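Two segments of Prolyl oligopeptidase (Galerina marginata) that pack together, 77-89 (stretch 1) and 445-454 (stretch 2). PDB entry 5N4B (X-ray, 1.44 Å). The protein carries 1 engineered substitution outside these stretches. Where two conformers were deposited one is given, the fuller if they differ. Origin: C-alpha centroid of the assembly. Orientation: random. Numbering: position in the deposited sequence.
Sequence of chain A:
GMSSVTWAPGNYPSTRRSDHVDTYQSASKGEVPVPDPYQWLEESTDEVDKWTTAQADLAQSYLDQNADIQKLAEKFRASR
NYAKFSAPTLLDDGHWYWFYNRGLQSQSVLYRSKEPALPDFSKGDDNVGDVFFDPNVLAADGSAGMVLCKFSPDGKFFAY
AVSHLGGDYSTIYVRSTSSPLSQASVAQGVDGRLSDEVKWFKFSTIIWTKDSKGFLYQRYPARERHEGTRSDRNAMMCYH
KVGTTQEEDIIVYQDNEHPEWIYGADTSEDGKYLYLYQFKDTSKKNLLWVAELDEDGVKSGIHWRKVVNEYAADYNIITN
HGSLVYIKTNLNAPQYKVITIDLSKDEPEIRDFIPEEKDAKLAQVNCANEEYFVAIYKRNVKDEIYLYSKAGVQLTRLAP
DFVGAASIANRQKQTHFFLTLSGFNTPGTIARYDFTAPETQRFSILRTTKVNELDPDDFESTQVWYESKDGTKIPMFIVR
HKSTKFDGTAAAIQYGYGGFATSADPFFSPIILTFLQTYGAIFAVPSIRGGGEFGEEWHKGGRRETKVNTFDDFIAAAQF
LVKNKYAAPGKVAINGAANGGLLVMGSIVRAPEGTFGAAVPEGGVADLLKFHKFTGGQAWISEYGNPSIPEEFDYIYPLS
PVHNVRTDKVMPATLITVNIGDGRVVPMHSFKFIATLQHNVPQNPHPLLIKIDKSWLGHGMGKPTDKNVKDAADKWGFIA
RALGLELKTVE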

# COMPACT_ATOMS: atom_id res chain seq x y z
N ARG A 77 7.00 5.03 21.20
CA ARG A 77 7.06 6.46 20.88
C ARG A 77 8.50 6.91 20.73
O ARG A 77 8.84 7.60 19.78
N ALA A 78 9.37 6.47 21.64
CA ALA A 78 10.78 6.85 21.53
C ALA A 78 11.40 6.30 20.26
O ALA A 78 12.19 6.98 19.60
N SER A 79 11.04 5.07 19.90
CA SER A 79 11.62 4.46 18.71
C SER A 79 11.22 5.19 17.43
O SER A 79 11.96 5.12 16.45
N ARG A 80 10.09 5.87 17.42
CA ARG A 80 9.62 6.64 16.26
C ARG A 80 10.14 8.07 16.27
O ARG A 80 10.02 8.76 15.27
N ASN A 81 10.74 8.52 17.36
CA ASN A 81 11.07 9.94 17.53
C ASN A 81 12.45 10.24 16.98
O ASN A 81 13.43 10.48 17.70
N TYR A 82 12.51 10.25 15.63
CA TYR A 82 13.73 10.63 14.92
C TYR A 82 13.32 11.34 13.63
O TYR A 82 12.27 11.04 13.06
N ALA A 83 14.16 12.27 13.18
CA ALA A 83 13.88 13.04 11.99
C ALA A 83 13.83 12.15 10.76
O ALA A 83 14.61 11.20 10.62
N LYS A 84 12.85 12.42 9.89
CA LYS A 84 12.65 11.65 8.66
C LYS A 84 12.56 12.59 7.47
O LYS A 84 12.14 13.73 7.60
N PHE A 85 12.97 12.11 6.31
CA PHE A 85 13.07 12.96 5.13
C PHE A 85 12.97 12.11 3.87
O PHE A 85 13.24 10.91 3.88
N SER A 86 12.54 12.74 2.80
CA SER A 86 12.45 12.13 1.49
C SER A 86 13.65 12.47 0.64
O SER A 86 14.47 13.32 0.98
N ALA A 87 13.73 11.82 -0.53
CA ALA A 87 14.63 12.31 -1.57
C ALA A 87 14.19 13.72 -1.99
O ALA A 87 13.00 14.04 -1.99
N PRO A 88 15.13 14.59 -2.35
CA PRO A 88 14.76 15.92 -2.87
C PRO A 88 14.53 15.85 -4.38
O PRO A 88 15.06 14.96 -5.06
N THR A 89 13.74 16.81 -4.87
CA THR A 89 13.40 16.94 -6.29
C THR A 89 13.82 18.33 -6.74
O THR A 89 13.49 19.33 -6.10
N ILE A 445 26.30 8.86 -1.32
CA ILE A 445 25.21 8.83 -0.37
C ILE A 445 24.88 10.28 -0.03
O ILE A 445 25.74 11.04 0.46
N LEU A 446 23.65 10.69 -0.31
CA LEU A 446 23.18 12.03 0.00
C LEU A 446 22.82 12.16 1.47
O LEU A 446 23.23 13.11 2.12
N ARG A 447 22.02 11.24 1.99
CA ARG A 447 21.57 11.29 3.37
C ARG A 447 21.35 9.87 3.86
O ARG A 447 20.95 9.00 3.09
N THR A 448 21.60 9.67 5.16
CA THR A 448 21.26 8.45 5.86
C THR A 448 20.37 8.80 7.05
O THR A 448 20.69 9.72 7.80
N THR A 449 19.28 8.08 7.23
CA THR A 449 18.36 8.31 8.34
C THR A 449 19.00 7.79 9.61
O THR A 449 19.46 6.65 9.66
N LYS A 450 19.03 8.63 10.64
CA LYS A 450 19.58 8.30 11.96
C LYS A 450 18.43 8.09 12.92
O LYS A 450 17.61 8.98 13.11
N VAL A 451 18.37 6.92 13.53
CA VAL A 451 17.21 6.57 14.36
C VAL A 451 17.46 6.93 15.82
O VAL A 451 18.47 7.58 16.14
N ASN A 452 16.54 6.56 16.70
CA ASN A 452 16.59 6.94 18.12
C ASN A 452 16.56 5.70 19.00
O ASN A 452 15.66 4.84 18.85
N GLU A 453 17.52 5.63 19.92
CA GLU A 453 17.68 4.54 20.89
C GLU A 453 18.18 3.24 20.27
O GLU A 453 19.26 2.74 20.63
N LEU A 454 17.47 2.76 19.27
CA LEU A 454 17.82 1.58 18.52
C LEU A 454 19.16 1.78 17.82
O LEU A 454 19.45 2.84 17.29

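A guanidinium group lying flat on an aromatic ring is the signature of this contact: the planes of Arg-447 and Phe-85 are inclined by only 6°, and Arg-447 CZ sits 3.5 Å from the centroid of the Phe-85 ring. The arrangement illustrates a general principle, that an arginine stacked over a ring gains a cation-pi contact while its in-plane N-H groups stay free for other partners. Here Arg-447 NH1 donates to water 4 at 3.0 Å, and that water donates in turn to Ser-86 O at 2.8 Å. The Arg-447 side chain (chi1 m, chi2 t, chi3 p) extends across the ring, and its CD also lies over the ring face, 4.1 Å from the Phe-85 centroid. Phe-85 points toward the partner with chi1 at 34°, between wells; its edge meets Thr-448, with CZ 3.8 Å from Thr-448 O.

A second aromatic repeats the theme with an aliphatic partner. Tyr-82, chi1 p, points toward stretch 2 and receives Val-451 (m) over one face, Val-451 CG1 standing 3.8 Å from the Tyr-82 ring centroid. Thr-449 (m) fills space beside the same ring, its CG2 3.6 Å from Tyr-82 CE2.

The two stretches run nearly antiparallel, and a single direct hydrogen bond joins them. Asn-452 (chi1 t) reaches toward the helical segment, and its ND2 donates to Ala-78 O at 2.9 Å, almost linearly; Ala-78 CB lies 3.5 Å from Glu-453 OE2. At the other end, Pro-88 CD packs 3.6 Å from Leu-446 CD2, with Leu-446 in chi1 t, chi2 p.

Water supplies much of the remaining polar linkage. Water 1 joins Ser-79 O to Asn-452 N, water 2 donates to both Ala-83 O and Lys-450 O, and water 3 accepts from Phe-85 N while donating to Thr-449 OG1.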

# COMPACT_ATOMS: atom_id res chain seq x y z
CB ARG A 77 6.37 7.24 21.98
CG ARG A 77 6.10 8.70 21.65
CD ARG A 77 5.49 9.49 22.81
NE ARG A 77 4.25 8.88 23.36
CZ ARG A 77 4.15 8.24 24.50
NH1 ARG A 77 5.20 8.08 25.30
NH2 ARG A 77 2.97 7.77 24.88
CB ALA A 78 11.54 6.40 22.77
CB SER A 79 11.25 2.97 18.63
OG SER A 79 9.99 2.75 18.07
CB ARG A 80 8.08 6.66 16.26
CG ARG A 80 7.45 5.33 15.98
CD ARG A 80 7.16 5.07 14.56
NE ARG A 80 6.27 6.09 13.98
CZ ARG A 80 5.20 5.84 13.25
NH1 ARG A 80 4.48 6.85 12.80
NH2 ARG A 80 4.87 4.58 12.94
CB ASN A 81 10.96 10.30 19.00
CG ASN A 81 10.95 11.79 19.22
OD1 ASN A 81 10.76 12.56 18.29
ND2 ASN A 81 11.14 12.20 20.45
CB TYR A 82 14.66 9.43 14.59
CG TYR A 82 14.03 8.35 13.77
CD1 TYR A 82 13.40 7.27 14.37
CD2 TYR A 82 14.09 8.37 12.38
CE1 TYR A 82 12.83 6.26 13.64
CE2 TYR A 82 13.49 7.34 11.64
CZ TYR A 82 12.89 6.30 12.26
OH TYR A 82 12.36 5.30 11.48
CB ALA A 83 15.00 14.07 11.80
CB LYS A 84 11.40 10.77 8.72
CG LYS A 84 11.61 9.69 9.79
CD LYS A 84 10.36 8.94 10.07
CE LYS A 84 9.52 9.58 11.14
NZ LYS A 84 10.03 9.24 12.49
CB PHE A 85 14.37 13.77 5.09
CG PHE A 85 15.52 13.06 5.67
CD1 PHE A 85 16.16 12.06 4.98
CD2 PHE A 85 15.89 13.34 6.97
CE1 PHE A 85 17.23 11.33 5.62
CE2 PHE A 85 16.93 12.65 7.58
CZ PHE A 85 17.58 11.66 6.89
CB SER A 86 11.18 12.61 0.75
OG SER A 86 11.35 13.98 0.30
CB ALA A 87 14.59 11.40 -2.80
CB PRO A 88 16.00 16.76 -2.52
CG PRO A 88 17.16 15.79 -2.73
CD PRO A 88 16.61 14.45 -2.26
CB THR A 89 11.89 16.75 -6.51
OG1 THR A 89 11.50 15.47 -6.06
CG2 THR A 89 11.57 16.87 -7.99
CB ILE A 445 25.57 8.02 0.87
CG1 ILE A 445 25.91 6.60 0.52
CG2 ILE A 445 24.40 8.08 1.82
CD1 ILE A 445 24.89 5.87 -0.29
CB LEU A 446 21.96 12.36 -0.85
CG LEU A 446 21.43 13.78 -0.66
CD1 LEU A 446 22.28 14.84 -1.44
CD2 LEU A 446 19.96 13.91 -1.06
CB ARG A 447 20.20 11.99 3.54
CG ARG A 447 20.11 13.34 2.92
CD ARG A 447 18.81 14.06 3.32
NE ARG A 447 18.87 14.48 4.70
CZ ARG A 447 18.04 15.35 5.25
NH1 ARG A 447 17.05 15.86 4.56
NH2 ARG A 447 18.23 15.75 6.49
CB THR A 448 22.55 7.82 6.34
OG1 THR A 448 23.45 7.66 5.23
CG2 THR A 448 22.26 6.51 7.01
CB THR A 449 17.03 7.60 8.05
OG1 THR A 449 16.49 8.07 6.81
CG2 THR A 449 15.99 7.90 9.11
CB LYS A 450 20.46 9.43 12.49
CG LYS A 450 21.59 9.87 11.60
CD LYS A 450 22.42 8.70 11.11
CE LYS A 450 23.60 9.20 10.27
NZ LYS A 450 23.19 10.20 9.20
CB VAL A 451 16.77 5.13 14.12
CG1 VAL A 451 16.44 4.94 12.64
CG2 VAL A 451 17.84 4.13 14.61
CB ASN A 452 15.42 7.84 18.47
CG ASN A 452 15.53 8.44 19.86
OD1 ASN A 452 16.60 8.91 20.24
ND2 ASN A 452 14.46 8.39 20.61
CB GLU A 453 16.43 4.34 21.74
CG GLU A 453 16.06 5.59 22.62
CD GLU A 453 15.03 5.29 23.69
OE1 GLU A 453 14.59 4.15 23.81
OE2 GLU A 453 14.61 6.22 24.43
CB LEU A 454 16.81 1.38 17.37
CG LEU A 454 15.47 0.80 17.67
CD1 LEU A 454 14.60 0.87 16.43
CD2 LEU A 454 15.58 -0.65 18.23
O HOH W 1 14.51 4.44 16.40
O HOH W 2 17.27 10.95 11.34
O HOH W 3 14.15 9.38 6.11
O HOH W 4 16.14 15.41 1.76